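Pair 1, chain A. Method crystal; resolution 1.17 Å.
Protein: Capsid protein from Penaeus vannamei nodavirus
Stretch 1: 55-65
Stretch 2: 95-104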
# COMPACT_ATOMS: atom_id res chain seq x y z
N GLY A 55 15.79 -16.63 4.99
CA GLY A 55 14.98 -15.97 6.01
C GLY A 55 13.97 -15.01 5.41
O GLY A 55 14.01 -14.66 4.24
N ILE A 56 13.01 -14.65 6.24
CA ILE A 56 11.84 -13.90 5.82
C ILE A 56 12.02 -12.41 6.22
O ILE A 56 12.25 -12.11 7.39
CB ILE A 56 10.62 -14.46 6.40
CG1 ILE A 56 10.44 -16.01 6.12
CG2 ILE A 56 9.37 -13.72 5.87
CD1 ILE A 56 9.32 -16.65 6.95
N TYR A 57 11.77 -11.51 5.27
CA TYR A 57 11.64 -10.07 5.53
C TYR A 57 10.30 -9.87 6.23
O TYR A 57 9.24 -10.12 5.61
CB TYR A 57 11.69 -9.28 4.25
CG TYR A 57 11.65 -7.79 4.46
CD1 TYR A 57 10.49 -7.12 4.64
CD2 TYR A 57 12.80 -7.05 4.49
CE1 TYR A 57 10.45 -5.76 4.90
CE2 TYR A 57 12.81 -5.69 4.68
CZ TYR A 57 11.60 -5.05 4.93
OH TYR A 57 11.55 -3.69 5.18
N ILE A 58 10.30 -9.43 7.50
CA ILE A 58 9.13 -9.12 8.27
C ILE A 58 9.34 -7.83 8.99
O ILE A 58 10.18 -7.76 9.92
CB ILE A 58 8.81 -10.24 9.31
CG1 ILE A 58 8.71 -11.64 8.64
CG2 ILE A 58 7.49 -9.92 9.99
CD1 ILE A 58 8.42 -12.80 9.59
N LEU A 59 8.59 -6.82 8.60
CA LEU A 59 8.66 -5.50 9.20
C LEU A 59 7.35 -5.18 9.83
O LEU A 59 6.27 -5.43 9.18
CB LEU A 59 9.04 -4.47 8.13
CG LEU A 59 9.09 -3.01 8.61
CD1 LEU A 59 10.12 -2.22 7.87
CD2 LEU A 59 7.72 -2.33 8.40
N SER A 60 7.36 -4.55 10.96
CA SER A 60 6.16 -3.95 11.54
C SER A 60 6.51 -2.51 11.95
O SER A 60 7.59 -2.30 12.50
CB SER A 60 5.76 -4.73 12.77
OG SER A 60 4.51 -4.34 13.27
N ALA A 61 5.60 -1.59 11.71
CA ALA A 61 5.79 -0.18 12.08
C ALA A 61 4.56 0.29 12.73
O ALA A 61 3.44 0.16 12.20
CB ALA A 61 6.13 0.62 10.91
N THR A 62 4.73 1.06 13.82
CA THR A 62 3.61 1.62 14.51
C THR A 62 4.03 3.04 14.93
O THR A 62 5.17 3.16 15.45
CB THR A 62 3.26 0.85 15.78
OG1 THR A 62 4.36 0.99 16.69
CG2 THR A 62 2.79 -0.54 15.46
N PRO A 63 3.18 4.05 14.83
CA PRO A 63 3.57 5.34 15.36
C PRO A 63 3.80 5.26 16.86
O PRO A 63 3.07 4.58 17.56
CB PRO A 63 2.39 6.21 15.00
CG PRO A 63 1.21 5.28 14.99
CD PRO A 63 1.75 3.99 14.43
N VAL A 64 4.71 6.10 17.40
CA VAL A 64 4.84 6.19 18.84
C VAL A 64 3.60 6.77 19.42
O VAL A 64 3.24 6.41 20.57
CB VAL A 64 6.13 6.90 19.26
CG1 VAL A 64 7.38 6.22 18.72
CG2 VAL A 64 6.11 8.33 19.01
N GLU A 65 2.92 7.66 18.72
CA GLU A 65 1.69 8.29 19.14
C GLU A 65 0.80 8.44 17.91
O GLU A 65 0.99 9.33 17.10
CB GLU A 65 1.98 9.66 19.75
CG GLU A 65 0.73 10.43 20.12
CD GLU A 65 -0.06 9.78 21.10
OE1 GLU A 65 0.44 9.38 22.20
OE2 GLU A 65 -1.29 9.64 20.89
N PHE A 95 7.31 13.31 13.10
CA PHE A 95 6.75 12.27 13.91
C PHE A 95 7.65 11.09 13.96
O PHE A 95 8.50 10.90 13.07
CB PHE A 95 5.33 11.83 13.45
CG PHE A 95 5.33 11.22 12.05
CD1 PHE A 95 5.62 9.88 11.87
CD2 PHE A 95 4.89 11.93 10.93
CE1 PHE A 95 5.57 9.30 10.63
CE2 PHE A 95 4.83 11.34 9.66
CZ PHE A 95 5.19 10.02 9.52
N ASP A 96 7.53 10.29 14.97
CA ASP A 96 8.30 9.09 15.14
C ASP A 96 7.52 7.82 14.97
O ASP A 96 6.37 7.71 15.41
CB ASP A 96 8.93 9.03 16.56
CG ASP A 96 10.01 10.02 16.83
OD1 ASP A 96 10.51 10.61 15.93
OD2 ASP A 96 10.39 10.13 18.02
N LEU A 97 8.10 6.84 14.31
CA LEU A 97 7.61 5.48 14.20
C LEU A 97 8.48 4.54 15.00
O LEU A 97 9.70 4.77 15.06
CB LEU A 97 7.57 5.01 12.76
CG LEU A 97 6.79 5.84 11.78
CD1 LEU A 97 6.93 5.22 10.38
CD2 LEU A 97 5.35 5.95 12.14
N SER A 98 7.93 3.51 15.49
CA SER A 98 8.68 2.37 16.04
C SER A 98 8.74 1.28 14.96
O SER A 98 7.62 0.87 14.51
CB SER A 98 7.99 1.85 17.23
OG SER A 98 8.58 0.67 17.75
N VAL A 99 9.87 0.85 14.51
CA VAL A 99 10.00 -0.08 13.37
C VAL A 99 10.82 -1.25 13.81
O VAL A 99 11.88 -1.10 14.44
CB VAL A 99 10.71 0.62 12.22
CG1 VAL A 99 10.81 -0.37 11.06
CG2 VAL A 99 10.00 1.88 11.75
N VAL A 100 10.34 -2.44 13.55
CA VAL A 100 11.02 -3.65 13.96
C VAL A 100 11.09 -4.63 12.82
O VAL A 100 10.08 -4.83 12.08
CB VAL A 100 10.37 -4.29 15.19
CG1 VAL A 100 8.98 -4.63 14.98
CG2 VAL A 100 11.22 -5.47 15.74
N LEU A 101 12.26 -5.19 12.61
CA LEU A 101 12.54 -6.18 11.57
C LEU A 101 12.85 -7.50 12.27
O LEU A 101 13.77 -7.54 13.11
CB LEU A 101 13.71 -5.76 10.78
CG LEU A 101 14.05 -6.23 9.43
CD1 LEU A 101 12.89 -6.17 8.45
CD2 LEU A 101 15.25 -5.49 8.83
N THR A 102 12.16 -8.55 11.95
CA THR A 102 12.33 -9.83 12.70
C THR A 102 13.68 -10.42 12.43
O THR A 102 14.30 -10.98 13.42
CB THR A 102 11.20 -10.77 12.34
OG1 THR A 102 9.95 -10.14 12.66
CG2 THR A 102 11.27 -12.14 13.03
N THR A 103 14.19 -10.40 11.24
CA THR A 103 15.48 -10.85 10.89
C THR A 103 16.20 -9.68 10.29
O THR A 103 15.86 -9.25 9.14
CB THR A 103 15.43 -12.06 9.99
OG1 THR A 103 14.74 -13.11 10.63
CG2 THR A 103 16.81 -12.60 9.62
N ALA A 104 17.18 -9.09 10.96
CA ALA A 104 17.81 -7.87 10.50
C ALA A 104 18.69 -8.02 9.31
O ALA A 104 18.98 -7.00 8.64
CB ALA A 104 18.55 -7.20 11.65
O HOH W 1 13.08 -9.72 8.63
O HOH W 2 12.16 -12.98 9.95
O HOH W 3 4.11 9.07 16.42

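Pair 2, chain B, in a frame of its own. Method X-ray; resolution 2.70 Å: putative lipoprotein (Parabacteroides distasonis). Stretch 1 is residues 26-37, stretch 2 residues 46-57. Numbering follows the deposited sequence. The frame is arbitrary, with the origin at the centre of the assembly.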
# COMPACT_ATOMS: atom_id res chain seq x y z
N ASN B 26 -6.72 2.52 -18.45
CA ASN B 26 -7.51 3.72 -18.21
C ASN B 26 -7.40 4.17 -16.78
O ASN B 26 -7.56 3.35 -15.86
CB ASN B 26 -8.98 3.50 -18.54
CG ASN B 26 -9.27 3.10 -19.93
OD1 ASN B 26 -9.91 2.06 -20.15
ND2 ASN B 26 -8.81 3.92 -20.87
N LEU B 27 -7.21 5.48 -16.58
CA LEU B 27 -7.09 6.08 -15.25
C LEU B 27 -8.38 5.89 -14.48
O LEU B 27 -9.46 6.14 -15.00
CB LEU B 27 -6.71 7.57 -15.35
CG LEU B 27 -6.46 8.29 -14.03
CD1 LEU B 27 -5.23 7.77 -13.31
CD2 LEU B 27 -6.34 9.76 -14.26
N GLN B 28 -8.24 5.38 -13.27
CA GLN B 28 -9.34 5.10 -12.35
C GLN B 28 -9.30 6.04 -11.13
O GLN B 28 -10.35 6.51 -10.68
CB GLN B 28 -9.28 3.62 -11.88
CG GLN B 28 -9.48 2.57 -12.98
CD GLN B 28 -10.92 2.46 -13.42
OE1 GLN B 28 -11.30 2.88 -14.52
NE2 GLN B 28 -11.74 1.89 -12.55
N SER B 29 -8.08 6.28 -10.58
CA SER B 29 -7.88 7.08 -9.39
C SER B 29 -6.52 7.76 -9.36
O SER B 29 -5.53 7.24 -9.86
CB SER B 29 -8.04 6.21 -8.14
OG SER B 29 -7.14 5.11 -8.07
N VAL B 30 -6.49 8.93 -8.73
CA VAL B 30 -5.28 9.72 -8.47
C VAL B 30 -5.05 9.71 -6.95
O VAL B 30 -5.97 10.00 -6.18
CB VAL B 30 -5.37 11.15 -9.05
CG1 VAL B 30 -4.07 11.92 -8.81
CG2 VAL B 30 -5.70 11.10 -10.54
N MSE B 31 -3.85 9.31 -6.51
CA MSE B 31 -3.54 9.21 -5.10
C MSE B 31 -2.40 10.16 -4.77
O MSE B 31 -1.25 9.90 -5.16
CB MSE B 31 -3.21 7.78 -4.74
CG MSE B 31 -4.39 6.85 -5.02
SE MSE B 31 -4.04 4.98 -4.98
CE MSE B 31 -2.93 4.87 -6.65
N SER B 32 -2.75 11.30 -4.10
CA SER B 32 -1.80 12.34 -3.75
C SER B 32 -1.44 12.27 -2.29
O SER B 32 -2.33 12.18 -1.44
CB SER B 32 -2.35 13.70 -4.10
OG SER B 32 -2.72 13.71 -5.47
N TYR B 33 -0.14 12.31 -1.99
CA TYR B 33 0.37 12.21 -0.63
C TYR B 33 1.31 13.32 -0.29
O TYR B 33 1.87 13.96 -1.19
CB TYR B 33 1.13 10.89 -0.43
CG TYR B 33 0.36 9.60 -0.63
CD1 TYR B 33 0.11 9.10 -1.90
CD2 TYR B 33 0.04 8.80 0.46
CE1 TYR B 33 -0.55 7.88 -2.08
CE2 TYR B 33 -0.61 7.57 0.29
CZ TYR B 33 -0.89 7.11 -0.99
OH TYR B 33 -1.50 5.90 -1.14
N GLN B 34 1.54 13.51 1.01
CA GLN B 34 2.48 14.49 1.53
C GLN B 34 2.94 14.14 2.95
O GLN B 34 2.10 13.92 3.82
CB GLN B 34 1.89 15.90 1.51
CG GLN B 34 2.96 16.91 1.90
CD GLN B 34 2.43 18.29 2.03
OE1 GLN B 34 1.32 18.52 2.53
NE2 GLN B 34 3.27 19.24 1.66
N VAL B 35 4.26 14.16 3.20
CA VAL B 35 4.83 13.94 4.53
C VAL B 35 4.50 15.18 5.39
O VAL B 35 5.01 16.26 5.11
CB VAL B 35 6.34 13.65 4.51
CG1 VAL B 35 6.90 13.52 5.92
CG2 VAL B 35 6.65 12.40 3.69
N ASP B 36 3.64 15.01 6.39
CA ASP B 36 3.22 16.09 7.26
C ASP B 36 4.21 16.24 8.44
O ASP B 36 4.67 17.35 8.68
CB ASP B 36 1.78 15.86 7.76
CG ASP B 36 1.06 17.09 8.31
OD1 ASP B 36 1.70 18.17 8.43
OD2 ASP B 36 -0.15 16.97 8.61
N GLU B 37 4.55 15.14 9.14
CA GLU B 37 5.48 15.18 10.28
C GLU B 37 6.45 13.99 10.28
O GLU B 37 6.08 12.87 9.95
CB GLU B 37 4.73 15.22 11.63
CG GLU B 37 4.04 16.54 11.96
CD GLU B 37 4.89 17.80 12.03
OE1 GLU B 37 6.04 17.72 12.52
OE2 GLU B 37 4.40 18.87 11.61
N GLU B 46 9.61 7.77 13.01
CA GLU B 46 8.16 7.70 12.79
C GLU B 46 7.77 8.80 11.80
O GLU B 46 8.27 9.92 11.91
CB GLU B 46 7.39 7.82 14.12
CG GLU B 46 5.94 7.38 14.02
CD GLU B 46 5.24 6.97 15.30
OE1 GLU B 46 5.81 7.18 16.40
OE2 GLU B 46 4.12 6.42 15.21
N VAL B 47 6.96 8.46 10.80
CA VAL B 47 6.53 9.42 9.76
C VAL B 47 5.01 9.38 9.64
O VAL B 47 4.41 8.30 9.61
CB VAL B 47 7.22 9.14 8.39
CG1 VAL B 47 6.56 9.91 7.25
CG2 VAL B 47 8.71 9.47 8.44
N GLU B 48 4.38 10.57 9.57
CA GLU B 48 2.95 10.70 9.38
C GLU B 48 2.71 11.48 8.07
O GLU B 48 3.18 12.61 7.92
CB GLU B 48 2.26 11.37 10.59
CG GLU B 48 0.74 11.28 10.50
CD GLU B 48 -0.14 11.69 11.65
OE1 GLU B 48 -0.28 10.83 12.54
OE2 GLU B 48 -0.93 12.65 11.49
N ALA B 49 2.00 10.87 7.13
CA ALA B 49 1.68 11.49 5.85
C ALA B 49 0.18 11.61 5.61
O ALA B 49 -0.57 10.75 6.07
CB ALA B 49 2.31 10.69 4.73
N ASP B 50 -0.24 12.68 4.92
CA ASP B 50 -1.63 12.91 4.51
C ASP B 50 -1.84 12.38 3.12
O ASP B 50 -0.91 12.40 2.32
CB ASP B 50 -2.03 14.40 4.57
CG ASP B 50 -2.32 14.89 5.96
OD1 ASP B 50 -3.30 14.41 6.56
OD2 ASP B 50 -1.58 15.78 6.44
N TYR B 51 -3.06 11.89 2.83
CA TYR B 51 -3.37 11.40 1.50
C TYR B 51 -4.72 11.92 1.08
O TYR B 51 -5.58 12.16 1.92
CB TYR B 51 -3.29 9.87 1.40
CG TYR B 51 -4.36 9.10 2.15
CD1 TYR B 51 -5.61 8.88 1.58
CD2 TYR B 51 -4.08 8.49 3.37
CE1 TYR B 51 -6.58 8.14 2.24
CE2 TYR B 51 -5.05 7.73 4.04
CZ TYR B 51 -6.30 7.56 3.47
OH TYR B 51 -7.28 6.83 4.11
N VAL B 52 -4.89 12.11 -0.24
CA VAL B 52 -6.14 12.52 -0.88
C VAL B 52 -6.30 11.67 -2.12
O VAL B 52 -5.46 11.74 -3.02
CB VAL B 52 -6.27 14.03 -1.20
CG1 VAL B 52 -7.70 14.38 -1.63
CG2 VAL B 52 -5.85 14.90 -0.01
N TYR B 53 -7.33 10.84 -2.14
CA TYR B 53 -7.64 10.02 -3.29
C TYR B 53 -8.77 10.72 -4.03
O TYR B 53 -9.79 11.05 -3.43
CB TYR B 53 -8.01 8.57 -2.89
CG TYR B 53 -6.95 7.74 -2.18
CD1 TYR B 53 -5.64 8.18 -2.06
CD2 TYR B 53 -7.26 6.48 -1.65
CE1 TYR B 53 -4.66 7.41 -1.43
CE2 TYR B 53 -6.30 5.71 -0.98
CZ TYR B 53 -4.99 6.17 -0.89
OH TYR B 53 -4.04 5.39 -0.25
N THR B 54 -8.52 11.07 -5.31
CA THR B 54 -9.47 11.77 -6.17
C THR B 54 -9.73 10.94 -7.39
O THR B 54 -8.87 10.13 -7.76
CB THR B 54 -8.96 13.17 -6.58
OG1 THR B 54 -7.69 13.05 -7.21
CG2 THR B 54 -8.90 14.15 -5.41
N ASN B 55 -10.87 11.11 -8.04
CA ASN B 55 -11.08 10.35 -9.27
C ASN B 55 -10.55 11.22 -10.45
O ASN B 55 -10.10 12.35 -10.21
CB ASN B 55 -12.54 9.87 -9.43
CG ASN B 55 -13.57 10.91 -9.20
OD1 ASN B 55 -13.57 11.98 -9.83
ND2 ASN B 55 -14.49 10.60 -8.30
N PRO B 56 -10.49 10.70 -11.69
CA PRO B 56 -9.88 11.46 -12.78
C PRO B 56 -10.41 12.89 -13.00
O PRO B 56 -9.62 13.73 -13.45
CB PRO B 56 -10.20 10.60 -14.00
CG PRO B 56 -10.19 9.23 -13.45
CD PRO B 56 -10.91 9.36 -12.16
N SER B 57 -11.70 13.16 -12.69
CA SER B 57 -12.28 14.52 -12.84
C SER B 57 -11.71 15.48 -11.80
O SER B 57 -11.67 16.67 -12.06
CB SER B 57 -13.81 14.50 -12.72
OG SER B 57 -14.27 14.03 -11.46

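Antiparallel strand pairs in pair 1, from a nodavirus capsid protein, and pair 2, from a putative lipoprotein. The N, CA and C atoms of 14 central residues superpose with an RMSD of 0.5 Å. In each pair two strands run side by side in opposite directions, at 153° in pair 1 and 143° in pair 2, with axes approaching to 4.5 and 4.4 Å. Ser A60 matches Ser B32, and Val A100 matches Val B52; these are facing residues in a hydrogen-bonded bridge. In pair 1 the N of Ser A60 donates to the O of Val A100 (3.0 Å) and the N of Val A100 to the O of Ser A60 (2.9 Å); in pair 2 the N of Ser B32 donates to the O of Val B52 (3.0 Å) and the N of Val B52 to the O of Ser B32 (2.8 Å). One bridge further on, Thr A62 and Ser A98 match Gln B34 and Asp B50, again with two backbone hydrogen bonds each. Because these bonds use backbone atoms alone, the ladder tolerates quite different side chains.

The buried face shows the strongest contrast. Pair 1 lines it with aliphatic groups from Leu A59, Ala A61, Val A99 and Leu A101: CD1 of Leu A59 lies 3.8 Å from CG1 of Val A99, and CB of Ala A61 lies 4.2 Å from CG2 of Val A99. The matching positions in pair 2 hold Met B31, a selenomethionine, and Tyr B33, Tyr B51 and Tyr B53. CG of Met B31 sits over the face of the Tyr B53 ring, 3.5 Å from its CD1, and SE lies over the same ring, 4.4 Å from the centroid. The edge of Tyr B53 turns toward the face of Tyr B33 in an offset edge-to-face pair, planes at 65°, and a hydrogen bond joins OH of Tyr B33 to OH of Tyr B53 at 2.7 Å. This face therefore combines aromatic packing with a polar link, whereas its counterpart in pair 1 packs by apolar contact alone. An aromatic ring also serves pair 1, but from Tyr A57, which matches Ser B29: CD1 of Leu A101 lies over its face, 3.8 Å from CE2.

On the other face, CB of Ile A58 approaches OG1 of Thr A102 to 3.5 Å, and the matching CB of Val B30 approaches OG1 of Thr B54 at the same distance. Further along, Val A64 matches Asp B36. CG2 of Val A64 packs 3.8 Å from CB of Asp A96, while OD2 of Asp B36 lies 2.9 Å from OD2 of Asp B50, a close approach of like charges.

At this end the N of Val A64 donates to the O of Asp A96 (3.1 Å), as the N of Asp B36 does to the O of Glu B48 (2.9 Å). Pair 2 then forms a beta bulge: the N of Glu B37 donates to the same O of Glu B48 (3.1 Å), and the register shifts by one residue.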